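Local coordinates for protein putative N-acetyl-gamma-glutamyl-phosphate reductase (Arabidopsis thaliana, PDB 1XYG) that probably catalyses the NADPH-dependent reduction of N-acetylglutamyl phosphate to N-acetylglutamate semialdehyde, a step of arginine biosynthesis in the chloroplast, at residues V33-N38 with L352-L357; E122-E125 with Q129-K132; L175-L180 with S233-S238. One frame throughout, in Å; residues are numbered along the deposited sequence.

Contact 1: V33-N38 with L352-L357; sequences VRLLAN and LLHQPL
Leu352 begins the contact by setting its CD2 methyl 4.3 Å from CD1 of Leu35, a light apolar touch between two buried leucines. Leu353 faces elsewhere and serves through its backbone: its O accepts a bond from Gln355 NE2 at 2.9 Å, with the donor lying above the carbonyl plane, and a second one from Asn38 ND2 of the second subunit. His354 then takes the largest share of the contact. With CG anti to the carbonyl carbon (chi1 -52°), the imidazole reaches toward the helix, where CE1 lies 3.5 Å from CD2 of Leu35. Arg34 NH1 comes over one face of the ring, offset toward the rim and 4.2 Å from His354 CD2; the guanidinium meets the ring with its edge, the two planes steeply turned at 72°. A bend at chi3 of the arginine brings NH1 there, while its NH2 is held by a salt bridge to Glu31. A histidine suits the place because its ring packs against leucine yet keeps a polar edge: His354 NE2 lies 3.0 Å from a water in the ring plane. That water also reaches the last turn of the helix, 2.9 Å from Arg34 O, with weak bonds from Asn38 N and ND2. Helix 27-37 thus has this loop on one flank, with Leu352 also resting on helix 329-343, while Val33 and Leu36 pack on strands 17-22 and 42-47, which the helix connects as a Rossmann-type beta-alpha-beta crossover.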
loop_
_atom_site.group_PDB
_atom_site.type_symbol
_atom_site.label_atom_id
_atom_site.label_comp_id
_atom_site.label_asym_id
_atom_site.label_seq_id
_atom_site.Cartn_x
_atom_site.Cartn_y
_atom_site.Cartn_z
ATOM N N VAL A 33 -18.061 17.287 5.927
ATOM C CA VAL A 33 -18.740 16.792 7.117
ATOM C C VAL A 33 -17.742 16.503 8.230
ATOM O O VAL A 33 -17.992 16.825 9.392
ATOM C CB VAL A 33 -19.554 15.514 6.798
ATOM C CG1 VAL A 33 -20.129 14.918 8.077
ATOM C CG2 VAL A 33 -20.678 15.844 5.821
ATOM N N ARG A 34 -16.605 15.902 7.885
ATOM C CA ARG A 34 -15.596 15.601 8.890
ATOM C C ARG A 34 -15.056 16.885 9.519
ATOM O O ARG A 34 -14.956 16.994 10.739
ATOM C CB ARG A 34 -14.425 14.820 8.285
ATOM C CG ARG A 34 -13.295 14.571 9.296
ATOM C CD ARG A 34 -12.145 13.779 8.677
ATOM N NE ARG A 34 -11.463 14.528 7.622
ATOM C CZ ARG A 34 -10.548 15.472 7.826
ATOM N NH1 ARG A 34 -10.175 15.804 9.052
ATOM N NH2 ARG A 34 -10.005 16.095 6.793
ATOM N N LEU A 35 -14.705 17.852 8.681
ATOM C CA LEU A 35 -14.165 19.112 9.167
ATOM C C LEU A 35 -15.135 19.896 10.046
ATOM O O LEU A 35 -14.736 20.444 11.076
ATOM C CB LEU A 35 -13.727 19.985 7.989
ATOM C CG LEU A 35 -12.491 19.506 7.220
ATOM C CD1 LEU A 35 -12.272 20.406 6.021
ATOM C CD2 LEU A 35 -11.280 19.508 8.143
ATOM N N LEU A 36 -16.403 19.945 9.646
ATOM C CA LEU A 36 -17.409 20.683 10.402
ATOM C C LEU A 36 -17.799 20.026 11.722
ATOM O O LEU A 36 -18.312 20.691 12.619
ATOM C CB LEU A 36 -18.665 20.895 9.549
ATOM C CG LEU A 36 -18.465 21.794 8.326
ATOM C CD1 LEU A 36 -19.797 22.066 7.635
ATOM C CD2 LEU A 36 -17.825 23.095 8.773
ATOM N N ALA A 37 -17.544 18.725 11.840
ATOM C CA ALA A 37 -17.880 17.985 13.052
ATOM C C ALA A 37 -17.455 18.692 14.338
ATOM O O ALA A 37 -18.220 18.761 15.298
ATOM C CB ALA A 37 -17.263 16.586 13.006
ATOM N N ASN A 38 -16.234 19.210 14.365
ATOM C CA ASN A 38 -15.756 19.890 15.556
ATOM C C ASN A 38 -15.612 21.398 15.375
ATOM O O ASN A 38 -14.893 22.060 16.126
ATOM C CB ASN A 38 -14.430 19.286 16.014
ATOM C CG ASN A 38 -14.564 17.837 16.411
ATOM O OD1 ASN A 38 -15.403 17.482 17.240
ATOM N ND2 ASN A 38 -13.733 16.988 15.825
ATOM N N LEU A 352 -9.947 24.331 11.649
ATOM C CA LEU A 352 -8.992 23.870 10.646
ATOM C C LEU A 352 -7.603 23.639 11.220
ATOM O O LEU A 352 -6.626 23.628 10.481
ATOM C CB LEU A 352 -8.889 24.889 9.508
ATOM C CG LEU A 352 -10.059 24.989 8.527
ATOM C CD1 LEU A 352 -9.877 26.234 7.662
ATOM C CD2 LEU A 352 -10.136 23.708 7.667
ATOM N N LEU A 353 -7.507 23.445 12.529
ATOM C CA LEU A 353 -6.205 23.236 13.139
ATOM C C LEU A 353 -5.836 21.771 13.378
ATOM O O LEU A 353 -4.943 21.473 14.180
ATOM C CB LEU A 353 -6.112 24.027 14.443
ATOM C CG LEU A 353 -6.217 25.544 14.264
ATOM C CD1 LEU A 353 -6.049 26.235 15.606
ATOM C CD2 LEU A 353 -5.148 26.021 13.281
ATOM N N HIS A 354 -6.511 20.858 12.682
ATOM C CA HIS A 354 -6.212 19.432 12.817
ATOM C C HIS A 354 -4.737 19.252 12.472
ATOM O O HIS A 354 -4.251 19.816 11.484
ATOM C CB HIS A 354 -7.034 18.593 11.835
ATOM C CG HIS A 354 -8.504 18.854 11.886
ATOM N ND1 HIS A 354 -9.085 19.962 11.307
ATOM C CD2 HIS A 354 -9.516 18.136 12.425
ATOM C CE1 HIS A 354 -10.392 19.912 11.484
ATOM N NE2 HIS A 354 -10.681 18.813 12.159
ATOM N N GLN A 355 -4.020 18.479 13.281
ATOM C CA GLN A 355 -2.608 18.248 13.012
ATOM C C GLN A 355 -2.454 17.021 12.127
ATOM O O GLN A 355 -3.278 16.108 12.175
ATOM C CB GLN A 355 -1.826 18.087 14.321
ATOM C CG GLN A 355 -1.678 19.393 15.106
ATOM C CD GLN A 355 -1.172 20.542 14.245
ATOM O OE1 GLN A 355 -0.014 20.563 13.833
ATOM N NE2 GLN A 355 -2.047 21.504 13.964
ATOM N N PRO A 356 -1.387 16.983 11.306
ATOM C CA PRO A 356 -1.144 15.853 10.402
ATOM C C PRO A 356 -1.247 14.490 11.076
ATOM O O PRO A 356 -0.767 14.307 12.196
ATOM C CB PRO A 356 0.267 16.128 9.867
ATOM C CG PRO A 356 0.382 17.634 9.939
ATOM C CD PRO A 356 -0.263 17.935 11.275
ATOM N N LEU A 357 -1.878 13.536 10.395
ATOM C CA LEU A 357 -2.001 12.197 10.945
ATOM C C LEU A 357 -0.832 11.349 10.458
ATOM O O LEU A 357 -0.922 10.655 9.441
ATOM C CB LEU A 357 -3.318 11.545 10.528
ATOM C CG LEU A 357 -3.593 10.248 11.297
ATOM C CD1 LEU A 357 -3.722 10.574 12.793
ATOM C CD2 LEU A 357 -4.877 9.597 10.788
HETATM O O HOH W 1 -13.432 17.977 12.993
#

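Contact 2: E122-E125 with Q129-K132; sequences EYEE and QPHK
Tyr123 and His131 form a T-shaped pair: the edge of the imidazole points at the face of the phenol ring, centroids 5.2 Å apart and planes at 62°. Each side chain has CG anti to its own backbone N (chi1 168° for the tyrosine, -166° for the histidine); these torsions carry both rings into the space between the segments, where the side chains cross at about a right angle and His131 CD2 comes within 4.1 Å of Tyr123 CG. A flat, aromatic residue suits this spot because the returning chain also lies along its rim, where Pro130 O sits near the ring plane.

One backbone oxygen, Gln129 O, takes a CA-H...O contact from Glu124 CA at 3.4 Å, and Glu124 CG packs against it at 3.1 Å. Beyond CG the glutamate runs extended, crossing the proline so that its OE2 is 3.9 Å from Pro130 CG.

The conventional polar link is made by water. One molecule donates to Glu124 OE1 at 2.6 Å and accepts from His131 N at 2.8 Å, tying the carboxylate to the backbone after the turn. The polar ends of the rings are bonded away from this contact, Tyr123 OH to Asp114 and His131 NE2 to Gln137, while Ala133 N bonds His131 ND1.

With no direct hydrogen bond between the segments, the turn that leaves helix 120-127 is fastened by ring packing, one CA-H...O contact and one water. The two nitrogen partners of His131 fix its rotation and are consistent with a neutral imidazole protonated on NE2.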
loop_
_atom_site.group_PDB
_atom_site.type_symbol
_atom_site.label_atom_id
_atom_site.label_comp_id
_atom_site.label_asym_id
_atom_site.label_seq_id
_atom_site.Cartn_x
_atom_site.Cartn_y
_atom_site.Cartn_z
ATOM N N GLU A 122 -12.877 30.380 -22.793
ATOM C CA GLU A 122 -11.880 29.492 -22.225
ATOM C C GLU A 122 -12.556 28.329 -21.496
ATOM O O GLU A 122 -12.145 27.175 -21.625
ATOM C CB GLU A 122 -11.007 30.295 -21.271
ATOM C CG GLU A 122 -9.598 29.803 -21.141
ATOM C CD GLU A 122 -8.655 30.923 -20.769
ATOM O OE1 GLU A 122 -8.159 31.618 -21.682
ATOM O OE2 GLU A 122 -8.425 31.119 -19.560
ATOM N N TYR A 123 -13.607 28.629 -20.743
ATOM C CA TYR A 123 -14.324 27.586 -20.018
ATOM C C TYR A 123 -14.931 26.592 -20.991
ATOM O O TYR A 123 -14.900 25.382 -20.766
ATOM C CB TYR A 123 -15.449 28.189 -19.163
ATOM C CG TYR A 123 -16.419 27.159 -18.602
ATOM C CD1 TYR A 123 -16.124 26.450 -17.434
ATOM C CD2 TYR A 123 -17.614 26.857 -19.270
ATOM C CE1 TYR A 123 -16.990 25.462 -16.950
ATOM C CE2 TYR A 123 -18.482 25.871 -18.795
ATOM C CZ TYR A 123 -18.165 25.175 -17.638
ATOM O OH TYR A 123 -19.002 24.175 -17.183
ATOM N N GLU A 124 -15.482 27.118 -22.080
ATOM C CA GLU A 124 -16.129 26.294 -23.085
ATOM C C GLU A 124 -15.178 25.360 -23.826
ATOM O O GLU A 124 -15.491 24.187 -24.028
ATOM C CB GLU A 124 -16.866 27.184 -24.083
ATOM C CG GLU A 124 -18.121 26.547 -24.623
ATOM C CD GLU A 124 -18.866 27.441 -25.589
ATOM O OE1 GLU A 124 -19.192 28.593 -25.225
ATOM O OE2 GLU A 124 -19.132 26.981 -26.715
ATOM N N GLU A 125 -14.016 25.870 -24.224
ATOM C CA GLU A 125 -13.061 25.042 -24.945
ATOM C C GLU A 125 -12.484 23.937 -24.060
ATOM O O GLU A 125 -12.248 22.822 -24.525
ATOM C CB GLU A 125 -11.918 25.889 -25.521
ATOM C CG GLU A 125 -10.877 26.346 -24.520
ATOM C CD GLU A 125 -9.523 26.614 -25.170
ATOM O OE1 GLU A 125 -8.910 25.654 -25.683
ATOM O OE2 GLU A 125 -9.067 27.779 -25.170
ATOM N N GLN A 129 -18.652 22.633 -23.039
ATOM C CA GLN A 129 -20.023 23.107 -23.011
ATOM C C GLN A 129 -20.092 24.592 -22.677
ATOM O O GLN A 129 -19.208 25.154 -22.031
ATOM C CB GLN A 129 -20.892 22.250 -22.075
ATOM C CG GLN A 129 -21.029 22.626 -20.615
ATOM C CD GLN A 129 -21.909 21.628 -19.865
ATOM O OE1 GLN A 129 -22.863 21.088 -20.421
ATOM N NE2 GLN A 129 -21.598 21.393 -18.597
ATOM N N PRO A 130 -21.136 25.264 -23.160
ATOM C CA PRO A 130 -21.322 26.695 -22.922
ATOM C C PRO A 130 -21.457 27.018 -21.437
ATOM O O PRO A 130 -21.967 26.216 -20.656
ATOM C CB PRO A 130 -22.583 27.003 -23.711
ATOM C CG PRO A 130 -22.429 26.025 -24.914
ATOM C CD PRO A 130 -22.039 24.768 -24.211
ATOM N N HIS A 131 -20.958 28.184 -21.045
ATOM C CA HIS A 131 -21.043 28.644 -19.662
ATOM C C HIS A 131 -22.509 29.055 -19.510
ATOM O O HIS A 131 -23.003 29.893 -20.270
ATOM C CB HIS A 131 -20.119 29.857 -19.468
ATOM C CG HIS A 131 -19.854 30.217 -18.036
ATOM N ND1 HIS A 131 -20.853 30.551 -17.147
ATOM C CD2 HIS A 131 -18.687 30.350 -17.352
ATOM C CE1 HIS A 131 -20.319 30.878 -15.983
ATOM N NE2 HIS A 131 -19.004 30.764 -16.084
ATOM N N LYS A 132 -23.209 28.461 -18.548
ATOM C CA LYS A 132 -24.629 28.759 -18.361
ATOM C C LYS A 132 -24.961 29.786 -17.283
ATOM O O LYS A 132 -26.108 29.887 -16.847
ATOM C CB LYS A 132 -25.394 27.463 -18.088
ATOM C CG LYS A 132 -25.434 26.526 -19.283
ATOM C CD LYS A 132 -26.017 25.171 -18.937
ATOM C CE LYS A 132 -25.071 24.379 -18.058
ATOM N NZ LYS A 132 -25.557 22.993 -17.863
HETATM O O HOH W 2 -19.260 29.489 -22.782
#

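Contact 3: L175-L180 with S233-S238; sequences LLKANL and SDVAQS
Leu176 and Lys177 meet Val235 and Ala236 without any ring, amide or carboxylate taking part, so there are no faces or edges to assign: branched methyls do the touching. Val235 is wedged between the two residues of the other helix. Its CG1 occupies the crowded position between backbone N and carbonyl carbon (chi1 70°), and from there points at Leu176, 3.4 Å from CD1 and 3.5 Å from CB. The first of these is tighter than usual van der Waals contact. CG2 turns instead to the aliphatic part of Lys177; the extended lysine chain crosses this methyl at about a right angle, though the modelled closeness is doubtful. Beside them, Leu176 CD2 rests 4.4 Å from Ala236 CB, the small alanine allowing the helix ends to come close, with Leu176 CA and Ala236 CA 5.8 Å apart. Cutting Val235 back to an alanine removes both methyls and would probably open a gap beside Leu176 CD1 and CB.

Both helices stop here. Asn179, with positive phi, is the C-prime residue of a Schellman motif: Leu180 N bonds Leu175 O and Asn179 N bonds Leu176 O, each at 2.9 Å. Gln237 is the first residue past helix 224-236 to leave helical angles, also with positive phi. The contact is thus a packing of two helix C-termini; helix 163-177 begins at Cys163, the active-site residue by similarity, and ends at this remote patch.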
loop_
_atom_site.group_PDB
_atom_site.type_symbol
_atom_site.label_atom_id
_atom_site.label_comp_id
_atom_site.label_asym_id
_atom_site.label_seq_id
_atom_site.Cartn_x
_atom_site.Cartn_y
_atom_site.Cartn_z
ATOM N N LEU A 175 6.650 34.839 -6.283
ATOM C CA LEU A 175 7.895 34.921 -7.045
ATOM C C LEU A 175 7.729 35.705 -8.337
ATOM O O LEU A 175 8.621 36.463 -8.715
ATOM C CB LEU A 175 8.434 33.517 -7.343
ATOM C CG LEU A 175 8.785 32.662 -6.112
ATOM C CD1 LEU A 175 9.349 31.337 -6.552
ATOM C CD2 LEU A 175 9.792 33.385 -5.230
ATOM N N LEU A 176 6.595 35.530 -9.012
ATOM C CA LEU A 176 6.329 36.255 -10.255
ATOM C C LEU A 176 6.064 37.726 -9.943
ATOM O O LEU A 176 6.524 38.618 -10.658
ATOM C CB LEU A 176 5.118 35.655 -10.977
ATOM C CG LEU A 176 5.316 34.306 -11.663
ATOM C CD1 LEU A 176 3.968 33.680 -12.015
ATOM C CD2 LEU A 176 6.172 34.524 -12.910
ATOM N N LYS A 177 5.322 37.973 -8.869
ATOM C CA LYS A 177 5.005 39.337 -8.451
ATOM C C LYS A 177 6.271 40.135 -8.191
ATOM O O LYS A 177 6.341 41.330 -8.483
ATOM C CB LYS A 177 4.180 39.331 -7.168
ATOM C CG LYS A 177 2.728 39.172 -7.374
ATOM C CD LYS A 177 1.961 39.137 -6.083
ATOM C CE LYS A 177 0.500 38.920 -6.412
ATOM N NZ LYS A 177 -0.370 38.813 -5.220
ATOM N N ALA A 178 7.269 39.464 -7.628
ATOM C CA ALA A 178 8.534 40.110 -7.312
ATOM C C ALA A 178 9.541 40.015 -8.458
ATOM O O ALA A 178 10.697 40.387 -8.304
ATOM C CB ALA A 178 9.122 39.499 -6.043
ATOM N N ASN A 179 9.093 39.520 -9.606
ATOM C CA ASN A 179 9.957 39.382 -10.783
ATOM C C ASN A 179 11.231 38.601 -10.483
ATOM O O ASN A 179 12.303 38.916 -11.011
ATOM C CB ASN A 179 10.345 40.765 -11.314
ATOM C CG ASN A 179 9.142 41.631 -11.615
ATOM O OD1 ASN A 179 8.303 41.293 -12.455
ATOM N ND2 ASN A 179 9.047 42.756 -10.924
ATOM N N LEU A 180 11.115 37.565 -9.654
ATOM C CA LEU A 180 12.292 36.780 -9.265
ATOM C C LEU A 180 12.493 35.578 -10.198
ATOM O O LEU A 180 13.552 34.953 -10.224
ATOM C CB LEU A 180 12.169 36.301 -7.831
ATOM C CG LEU A 180 12.169 37.420 -6.787
ATOM C CD1 LEU A 180 12.060 36.835 -5.378
ATOM C CD2 LEU A 180 13.444 38.231 -6.896
ATOM N N SER A 233 -0.846 34.220 -15.094
ATOM C CA SER A 233 -0.924 35.313 -16.057
ATOM C C SER A 233 -1.331 36.618 -15.381
ATOM O O SER A 233 -0.796 37.681 -15.700
ATOM C CB SER A 233 -1.923 34.989 -17.172
ATOM O OG SER A 233 -1.452 33.940 -17.996
ATOM N N ASP A 234 -2.278 36.544 -14.450
ATOM C CA ASP A 234 -2.731 37.741 -13.755
ATOM C C ASP A 234 -1.598 38.428 -13.008
ATOM O O ASP A 234 -1.508 39.651 -12.999
ATOM C CB ASP A 234 -3.853 37.413 -12.770
ATOM C CG ASP A 234 -5.133 36.985 -13.463
ATOM O OD1 ASP A 234 -5.334 37.336 -14.649
ATOM O OD2 ASP A 234 -5.950 36.304 -12.810
ATOM N N VAL A 235 -0.731 37.638 -12.389
ATOM C CA VAL A 235 0.382 38.183 -11.635
ATOM C C VAL A 235 1.510 38.684 -12.541
ATOM O O VAL A 235 2.066 39.760 -12.317
ATOM C CB VAL A 235 0.930 37.124 -10.655
ATOM C CG1 VAL A 235 1.628 36.020 -11.393
ATOM C CG2 VAL A 235 1.851 37.749 -9.697
ATOM N N ALA A 236 1.845 37.902 -13.560
ATOM C CA ALA A 236 2.912 38.267 -14.477
ATOM C C ALA A 236 2.479 39.345 -15.460
ATOM O O ALA A 236 3.307 39.896 -16.188
ATOM C CB ALA A 236 3.396 37.030 -15.237
ATOM N N GLN A 237 1.182 39.636 -15.481
ATOM C CA GLN A 237 0.626 40.645 -16.380
ATOM C C GLN A 237 1.062 40.397 -17.815
ATOM O O GLN A 237 1.379 41.307 -18.567
ATOM C CB GLN A 237 1.055 42.039 -15.937
ATOM C CG GLN A 237 0.610 42.394 -14.539
ATOM C CD GLN A 237 0.963 43.816 -14.158
ATOM O OE1 GLN A 237 0.824 44.212 -13.000
ATOM N NE2 GLN A 237 1.416 44.596 -15.130
ATOM N N SER A 238 1.093 39.123 -18.164
ATOM C CA SER A 238 1.470 38.656 -19.487
ATOM C C SER A 238 0.957 37.230 -19.572
ATOM O O SER A 238 0.842 36.553 -18.554
ATOM C CB SER A 238 2.988 38.690 -19.656
ATOM O OG SER A 238 3.343 38.571 -21.026
#

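Along the chain, contact 1 joins positions near the two ends, and contacts 2 and 3 follow one another inside the long loop it closes. Its centre is 35 Å from that of contact 2 and 34 Å from that of contact 3, both across the chain's centre from it. Contacts 2 and 3 lie closer, with nearest atoms about 8 Å apart, yet belong to different regions of the protein. Contact 1 brings the tail after helix 329-343 to the first helix of the NAD-binding region and reaches the second subunit of the tetramer; contact 2 closes a turn in that same region, and contact 3 pairs helix ends in the dimerisation region. Contacts 2 and 3 are thus each internal to one region.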